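PDB 2F4P: hypothetical protein TM1010 from Thermotoga maritima, which is of unknown function but contains a cupin domain, a fold built as a small antiparallel beta-barrel. Local coordinates for residues Arg60-His66 / Ala129-Val135; Lys78-Arg84 / Val104-Ala110. All coordinates share one frame; numbering follows the deposited sequence.

How the contacts relate
Following the chain from its N terminus, strand 60-65 is the first of the four strands in these contacts; it receives its contact 1 partner, strand 130-131 and the loop leading to helix 137-144, from far along the chain, after the other strands. Contact 1 thus closes a long loop of 62 residues, none of them helical. Contact 2 lies nested inside it, pairing strand 78-83 with strand 105-109 across 19 residues. The two meet because His64 O lies 2.9 Å from His105 N, probably hydrogen-bonded. Strand 60-65 lies between 130-131 and 105-109, and 105-109 in turn pairs with 78-83, within an antiparallel sheet that curls and branches to take in 29-30 and 89-92.

Contact 1: Arg60-His66 / Ala129-Val135; sequences RTHWHSH and AEWLGSV
Val135 and Trp63, the two residues most deeply engaged here, meet at about a right angle, with methyl CG2 of Val135 over one face of the indole. This CH-pi contact puts CG2 3.8 Å from the centroid of the five-membered ring. Val135 is also held through its backbone: NH2 of Arg60 donates a nearly straight bond of 2.7 Å to Val135 O, which lies in the guanidinium plane although the donor stands above the carbonyl plane. A water accepts from Val135 N and donates to Thr61 O. NE1, in the same five-membered ring of Trp63, is bonded to Glu139 of helix 137-144, while Arg84 makes a cation-pi contact with the indole. The backbone of Trp63 is gripped twice, its N donating to Gly133 O and its O accepting from Leu132 N at 2.8 Å.

Trp131 carries the sheet part of the contact. Its side chain and that of His64 point the same way, and the imidazole and six-membered ring form an offset stack, centroids 4.1 Å apart and planes 12° from parallel. His64 sets CG between its backbone N and carbonyl carbon (chi1 65°), which turns the imidazole over the Trp131 ring; CB touches the same face, placed there by the backbone. ND1 of His64 donates to His62 O at 2.9 Å, and Thr61 OG1 reaches the same oxygen from the opposite face of its plane. Beyond this pair, Ser65 and Glu130 exchange two backbone bonds, and CB of Ala129 sits over a face of the His66 ring.

NE2 of His64 and NE2 of His66 each bond an unidentified ligand. With ND1 bound to His62 O and one face against Trp131, the His64 ring is restrained in rotation, which probably keeps NE2 directed at the ligand.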
loop_
_atom_site.group_PDB
_atom_site.type_symbol
_atom_site.label_atom_id
_atom_site.label_comp_id
_atom_site.label_asym_id
_atom_site.label_seq_id
_atom_site.Cartn_x
_atom_site.Cartn_y
_atom_site.Cartn_z
ATOM N N ARG A 60 -2.014 -4.124 19.949
ATOM C CA ARG A 60 -1.068 -4.820 19.091
ATOM C C ARG A 60 -1.570 -6.172 18.669
ATOM O O ARG A 60 -2.431 -6.775 19.315
ATOM C CB ARG A 60 0.270 -4.995 19.798
ATOM C CG ARG A 60 0.310 -6.025 20.927
ATOM C CD ARG A 60 0.232 -5.393 22.243
ATOM N NE ARG A 60 0.358 -6.322 23.385
ATOM C CZ ARG A 60 0.235 -5.936 24.657
ATOM N NH1 ARG A 60 -0.025 -4.668 24.953
ATOM N NH2 ARG A 60 0.349 -6.813 25.637
ATOM N N THR A 61 -0.961 -6.695 17.621
ATOM C CA THR A 61 -1.276 -8.008 17.174
ATOM C C THR A 61 -0.744 -9.017 18.189
ATOM O O THR A 61 0.187 -8.732 18.977
ATOM C CB THR A 61 -0.614 -8.318 15.782
ATOM O OG1 THR A 61 0.815 -8.414 15.940
ATOM C CG2 THR A 61 -0.909 -7.245 14.777
ATOM N N HIS A 62 -1.316 -10.209 18.150
ATOM C CA HIS A 62 -0.636 -11.383 18.702
ATOM C C HIS A 62 0.627 -11.670 17.888
ATOM O O HIS A 62 0.815 -11.139 16.771
ATOM C CB HIS A 62 -1.574 -12.582 18.653
ATOM C CG HIS A 62 -2.748 -12.457 19.570
ATOM N ND1 HIS A 62 -3.675 -13.464 19.733
ATOM C CD2 HIS A 62 -3.143 -11.446 20.380
ATOM C CE1 HIS A 62 -4.585 -13.080 20.607
ATOM N NE2 HIS A 62 -4.292 -11.855 21.007
ATOM N N TRP A 63 1.478 -12.548 18.409
ATOM C CA TRP A 63 2.544 -13.122 17.573
ATOM C C TRP A 63 1.923 -13.903 16.410
ATOM O O TRP A 63 0.961 -14.665 16.601
ATOM C CB TRP A 63 3.429 -14.062 18.380
ATOM C CG TRP A 63 4.238 -13.437 19.468
ATOM C CD1 TRP A 63 3.926 -13.401 20.795
ATOM C CD2 TRP A 63 5.510 -12.771 19.339
ATOM N NE1 TRP A 63 4.915 -12.781 21.494
ATOM C CE2 TRP A 63 5.893 -12.362 20.628
ATOM C CE3 TRP A 63 6.337 -12.447 18.254
ATOM C CZ2 TRP A 63 7.093 -11.690 20.876
ATOM C CZ3 TRP A 63 7.544 -11.779 18.509
ATOM C CH2 TRP A 63 7.911 -11.429 19.799
ATOM N N HIS A 64 2.499 -13.753 15.214
ATOM C CA HIS A 64 2.032 -14.474 14.069
ATOM C C HIS A 64 3.064 -14.422 12.933
ATOM O O HIS A 64 4.038 -13.677 12.995
ATOM C CB HIS A 64 0.683 -13.906 13.617
ATOM C CG HIS A 64 0.732 -12.496 13.119
ATOM N ND1 HIS A 64 1.082 -11.419 13.914
ATOM C CD2 HIS A 64 0.407 -11.983 11.910
ATOM C CE1 HIS A 64 0.999 -10.308 13.197
ATOM N NE2 HIS A 64 0.590 -10.624 11.981
ATOM N N SER A 65 2.803 -15.184 11.890
ATOM C CA SER A 65 3.595 -15.152 10.669
ATOM C C SER A 65 2.678 -15.333 9.451
ATOM O O SER A 65 1.551 -15.880 9.553
ATOM C CB SER A 65 4.672 -16.263 10.708
ATOM O OG SER A 65 4.083 -17.556 10.581
ATOM N N HIS A 66 3.183 -14.888 8.308
ATOM C CA HIS A 66 2.526 -15.070 7.028
ATOM C C HIS A 66 3.456 -15.897 6.144
ATOM O O HIS A 66 4.590 -15.492 5.912
ATOM C CB HIS A 66 2.333 -13.725 6.340
ATOM C CG HIS A 66 1.226 -12.904 6.921
ATOM N ND1 HIS A 66 -0.059 -12.947 6.421
ATOM C CD2 HIS A 66 1.198 -12.055 7.968
ATOM C CE1 HIS A 66 -0.829 -12.149 7.136
ATOM N NE2 HIS A 66 -0.090 -11.590 8.076
ATOM N N ALA A 129 -2.370 -16.398 7.373
ATOM C CA ALA A 129 -1.539 -16.103 8.526
ATOM C C ALA A 129 -1.649 -17.221 9.527
ATOM O O ALA A 129 -2.710 -17.861 9.674
ATOM C CB ALA A 129 -1.973 -14.814 9.152
ATOM N N GLU A 130 -0.546 -17.486 10.205
ATOM C CA GLU A 130 -0.542 -18.417 11.286
ATOM C C GLU A 130 -0.450 -17.617 12.578
ATOM O O GLU A 130 0.546 -16.921 12.821
ATOM C CB GLU A 130 0.644 -19.328 11.152
ATOM C CG GLU A 130 0.833 -20.215 12.267
ATOM C CD GLU A 130 1.663 -21.412 11.850
ATOM O OE1 GLU A 130 2.334 -21.386 10.773
ATOM O OE2 GLU A 130 1.604 -22.383 12.595
ATOM N N TRP A 131 -1.484 -17.745 13.391
ATOM C CA TRP A 131 -1.628 -16.973 14.613
ATOM C C TRP A 131 -1.171 -17.788 15.817
ATOM O O TRP A 131 -1.570 -18.942 16.002
ATOM C CB TRP A 131 -3.073 -16.457 14.772
ATOM C CG TRP A 131 -3.435 -15.438 13.759
ATOM C CD1 TRP A 131 -4.120 -15.645 12.607
ATOM C CD2 TRP A 131 -3.145 -14.044 13.804
ATOM N NE1 TRP A 131 -4.241 -14.478 11.910
ATOM C CE2 TRP A 131 -3.670 -13.472 12.634
ATOM C CE3 TRP A 131 -2.495 -13.217 14.726
ATOM C CZ2 TRP A 131 -3.544 -12.115 12.348
ATOM C CZ3 TRP A 131 -2.376 -11.885 14.443
ATOM C CH2 TRP A 131 -2.891 -11.342 13.259
ATOM N N LEU A 132 -0.307 -17.179 16.620
ATOM C CA LEU A 132 0.293 -17.808 17.790
ATOM C C LEU A 132 -0.209 -17.087 19.071
ATOM O O LEU A 132 -1.344 -16.606 19.102
ATOM C CB LEU A 132 1.815 -17.815 17.639
ATOM C CG LEU A 132 2.261 -18.369 16.268
ATOM C CD1 LEU A 132 3.727 -18.145 15.986
ATOM C CD2 LEU A 132 1.932 -19.851 16.125
ATOM N N GLY A 133 0.619 -16.996 20.104
ATOM C CA GLY A 133 0.200 -16.406 21.369
ATOM C C GLY A 133 0.141 -14.896 21.406
ATOM O O GLY A 133 0.703 -14.208 20.558
ATOM N N SER A 134 -0.545 -14.378 22.420
ATOM C CA SER A 134 -0.532 -12.956 22.724
ATOM C C SER A 134 0.862 -12.480 23.040
ATOM O O SER A 134 1.708 -13.260 23.506
ATOM C CB SER A 134 -1.404 -12.696 23.961
ATOM O OG SER A 134 -2.738 -12.861 23.603
ATOM N N VAL A 135 1.090 -11.189 22.821
ATOM C CA VAL A 135 2.277 -10.537 23.280
ATOM C C VAL A 135 1.948 -10.148 24.722
ATOM O O VAL A 135 1.002 -9.393 24.990
ATOM C CB VAL A 135 2.660 -9.329 22.422
ATOM C CG1 VAL A 135 3.930 -8.655 22.961
ATOM C CG2 VAL A 135 2.868 -9.744 20.930
HETATM O O HOH W 1 -0.604 -9.315 21.652
HETATM O O HOH W 2 -3.466 -15.688 18.271
#

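Contact 2: Lys78-Arg84 / Val104-Ala110; sequences KGFYQER and VHWHGAA. With EDO (1,2-ethanediol), chain F; EDO (1,2-ethanediol), chain G.
Gln82 runs extended with CG opposite its backbone N (chi1 -179°), whereas Trp106 folds CG between its N and carbonyl carbon (chi1 63°), and together these torsions bring the carboxamide to the edge of the indole. Trp106 NE1 donates to Gln82 OE1 at 2.9 Å, on a lone pair in the carbonyl plane, with the oxygen close to the indole plane. Amide and ring planes are turned 74° apart. The other end of the amide is bound as well: NE2 donates to Lys86 O and, almost straight, to a 1,2-ethanediol. The far rim of the indole, at CH2, packs 3.9 Å from CB of Phe80, whose own ring presents its edge to Ala110 CA. Helix 137-144 lies against this side through Ala143, which touches Gln82 and Trp106, and Thr144, which touches Phe80.

Strands 78-83 and 105-109 run nearly antiparallel, neighbours in a sheet of the cupin beta-barrel. Paired bonds join Phe80 to Gly108 and Gln82 to Trp106, with Gln82 N 3.0 Å from Trp106 O; one further hydrogen bond at each end, Ala110 N to Lys78 O and Arg84 N to Val104 O, extends the pairing.

Tyr81, His105 and His107 occupy the opposite face of the sheet from Gln82 and Trp106. CE1 of Tyr81 approaches His105 CB to 3.7 Å, the two rings meeting obliquely. The Tyr81 hydroxyl donates to Glu83 OE2 at 2.6 Å, on the anti lone pair of the carboxylate, tying down the phenol from within its own strand. ND1 of His105 donates to Val103 O, while NE2 of His107 is hydrogen-bonded to an unidentified ligand, as are those of His64 and His66.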
loop_
_atom_site.group_PDB
_atom_site.type_symbol
_atom_site.label_atom_id
_atom_site.label_comp_id
_atom_site.label_asym_id
_atom_site.label_seq_id
_atom_site.Cartn_x
_atom_site.Cartn_y
_atom_site.Cartn_z
ATOM N N LYS A 78 2.957 6.433 16.066
ATOM C CA LYS A 78 4.145 5.781 16.569
ATOM C C LYS A 78 3.794 4.358 16.967
ATOM O O LYS A 78 2.779 4.110 17.630
ATOM C CB LYS A 78 4.709 6.530 17.787
ATOM C CG LYS A 78 6.002 5.928 18.347
ATOM C CD LYS A 78 6.550 6.756 19.520
ATOM C CE LYS A 78 7.746 6.095 20.188
ATOM N NZ LYS A 78 8.047 6.738 21.507
ATOM N N GLY A 79 4.618 3.423 16.534
ATOM C CA GLY A 79 4.445 2.048 16.923
ATOM C C GLY A 79 5.719 1.273 17.028
ATOM O O GLY A 79 6.807 1.826 17.021
ATOM N N PHE A 80 5.547 -0.034 17.103
ATOM C CA PHE A 80 6.630 -0.981 17.267
ATOM C C PHE A 80 6.407 -2.194 16.399
ATOM O O PHE A 80 5.262 -2.620 16.194
ATOM C CB PHE A 80 6.732 -1.439 18.722
ATOM C CG PHE A 80 7.209 -0.382 19.620
ATOM C CD1 PHE A 80 6.320 0.570 20.116
ATOM C CD2 PHE A 80 8.540 -0.286 19.955
ATOM C CE1 PHE A 80 6.776 1.587 20.960
ATOM C CE2 PHE A 80 8.989 0.716 20.784
ATOM C CZ PHE A 80 8.101 1.658 21.290
ATOM N N TYR A 81 7.526 -2.717 15.895
ATOM C CA TYR A 81 7.603 -3.977 15.188
ATOM C C TYR A 81 8.681 -4.834 15.861
ATOM O O TYR A 81 9.757 -4.358 16.145
ATOM C CB TYR A 81 7.957 -3.746 13.720
ATOM C CG TYR A 81 8.354 -4.983 12.936
ATOM C CD1 TYR A 81 7.416 -5.942 12.569
ATOM C CD2 TYR A 81 9.687 -5.211 12.584
ATOM C CE1 TYR A 81 7.770 -7.056 11.848
ATOM C CE2 TYR A 81 10.051 -6.346 11.862
ATOM C CZ TYR A 81 9.089 -7.265 11.494
ATOM O OH TYR A 81 9.431 -8.394 10.773
ATOM N N GLN A 82 8.375 -6.096 16.120
ATOM C CA GLN A 82 9.337 -6.988 16.733
ATOM C C GLN A 82 9.248 -8.386 16.173
ATOM O O GLN A 82 8.170 -8.978 16.143
ATOM C CB GLN A 82 9.130 -7.049 18.230
ATOM C CG GLN A 82 10.155 -7.975 18.943
ATOM C CD GLN A 82 10.144 -7.801 20.452
ATOM O OE1 GLN A 82 9.095 -7.927 21.102
ATOM N NE2 GLN A 82 11.317 -7.532 21.029
ATOM N N GLU A 83 10.406 -8.913 15.774
ATOM C CA GLU A 83 10.575 -10.316 15.422
ATOM C C GLU A 83 10.939 -11.150 16.646
ATOM O O GLU A 83 11.615 -10.687 17.559
ATOM C CB GLU A 83 11.647 -10.450 14.327
ATOM C CG GLU A 83 11.212 -9.761 13.043
ATOM C CD GLU A 83 12.252 -9.701 11.971
ATOM O OE1 GLU A 83 13.325 -10.297 12.173
ATOM O OE2 GLU A 83 11.956 -9.105 10.900
ATOM N N ARG A 84 10.464 -12.389 16.667
ATOM C CA ARG A 84 10.757 -13.303 17.771
ATOM C C ARG A 84 12.257 -13.317 18.070
ATOM O O ARG A 84 13.067 -13.557 17.182
ATOM C CB ARG A 84 10.260 -14.699 17.386
ATOM C CG ARG A 84 10.278 -15.708 18.462
ATOM C CD ARG A 84 8.914 -16.430 18.519
ATOM N NE ARG A 84 8.144 -15.852 19.585
ATOM C CZ ARG A 84 6.885 -16.132 19.922
ATOM N NH1 ARG A 84 6.109 -16.978 19.256
ATOM N NH2 ARG A 84 6.398 -15.483 20.948
ATOM N N VAL A 104 8.192 -14.890 12.485
ATOM C CA VAL A 104 7.237 -14.687 13.570
ATOM C C VAL A 104 7.441 -13.308 14.179
ATOM O O VAL A 104 8.566 -12.929 14.491
ATOM C CB VAL A 104 7.290 -15.829 14.598
ATOM C CG1 VAL A 104 6.348 -15.496 15.791
ATOM C CG2 VAL A 104 6.908 -17.150 13.928
ATOM N N HIS A 105 6.369 -12.522 14.285
ATOM C CA HIS A 105 6.532 -11.109 14.680
ATOM C C HIS A 105 5.213 -10.588 15.268
ATOM O O HIS A 105 4.168 -11.262 15.218
ATOM C CB HIS A 105 6.883 -10.283 13.451
ATOM C CG HIS A 105 5.744 -10.195 12.494
ATOM N ND1 HIS A 105 5.457 -11.218 11.613
ATOM C CD2 HIS A 105 4.750 -9.290 12.366
ATOM C CE1 HIS A 105 4.363 -10.913 10.940
ATOM N NE2 HIS A 105 3.912 -9.757 11.385
ATOM N N TRP A 106 5.281 -9.426 15.872
ATOM C CA TRP A 106 4.058 -8.667 16.171
ATOM C C TRP A 106 4.308 -7.236 15.788
ATOM O O TRP A 106 5.472 -6.816 15.650
ATOM C CB TRP A 106 3.665 -8.776 17.641
ATOM C CG TRP A 106 4.659 -8.192 18.608
ATOM C CD1 TRP A 106 5.713 -8.839 19.153
ATOM C CD2 TRP A 106 4.687 -6.855 19.139
ATOM N NE1 TRP A 106 6.391 -8.006 20.006
ATOM C CE2 TRP A 106 5.794 -6.778 20.009
ATOM C CE3 TRP A 106 3.861 -5.725 18.999
ATOM C CZ2 TRP A 106 6.113 -5.610 20.734
ATOM C CZ3 TRP A 106 4.178 -4.561 19.704
ATOM C CH2 TRP A 106 5.290 -4.513 20.565
ATOM N N HIS A 107 3.221 -6.488 15.602
ATOM C CA HIS A 107 3.340 -5.037 15.494
ATOM C C HIS A 107 2.194 -4.372 16.219
ATOM O O HIS A 107 1.165 -4.983 16.486
ATOM C CB HIS A 107 3.413 -4.568 14.018
ATOM C CG HIS A 107 2.393 -5.181 13.102
ATOM N ND1 HIS A 107 1.302 -4.476 12.632
ATOM C CD2 HIS A 107 2.315 -6.407 12.544
ATOM C CE1 HIS A 107 0.581 -5.255 11.850
ATOM N NE2 HIS A 107 1.163 -6.440 11.792
ATOM N N GLY A 108 2.353 -3.092 16.501
ATOM C CA GLY A 108 1.291 -2.389 17.189
ATOM C C GLY A 108 1.676 -1.011 17.611
ATOM O O GLY A 108 2.733 -0.510 17.267
ATOM N N ALA A 109 0.805 -0.398 18.408
ATOM C CA ALA A 109 0.992 0.986 18.762
ATOM C C ALA A 109 1.972 1.112 19.895
ATOM O O ALA A 109 2.247 0.155 20.631
ATOM C CB ALA A 109 -0.322 1.603 19.148
ATOM N N ALA A 110 2.472 2.327 20.053
ATOM C CA ALA A 110 3.172 2.726 21.262
ATOM C C ALA A 110 2.211 2.768 22.468
ATOM O O ALA A 110 0.995 2.807 22.301
ATOM C CB ALA A 110 3.810 4.110 21.044
HETATM C C1 EDO F . 13.710 -6.337 13.640
HETATM O O1 EDO F . 13.564 -5.195 12.788
HETATM C C2 EDO F . 12.645 -6.152 14.709
HETATM O O2 EDO F . 12.681 -7.192 15.676
HETATM C C1 EDO G . 12.555 -5.166 23.033
HETATM O O1 EDO G . 13.453 -4.581 22.114
HETATM C C2 EDO G . 13.025 -6.498 23.573
HETATM O O2 EDO G . 11.859 -7.166 24.043
#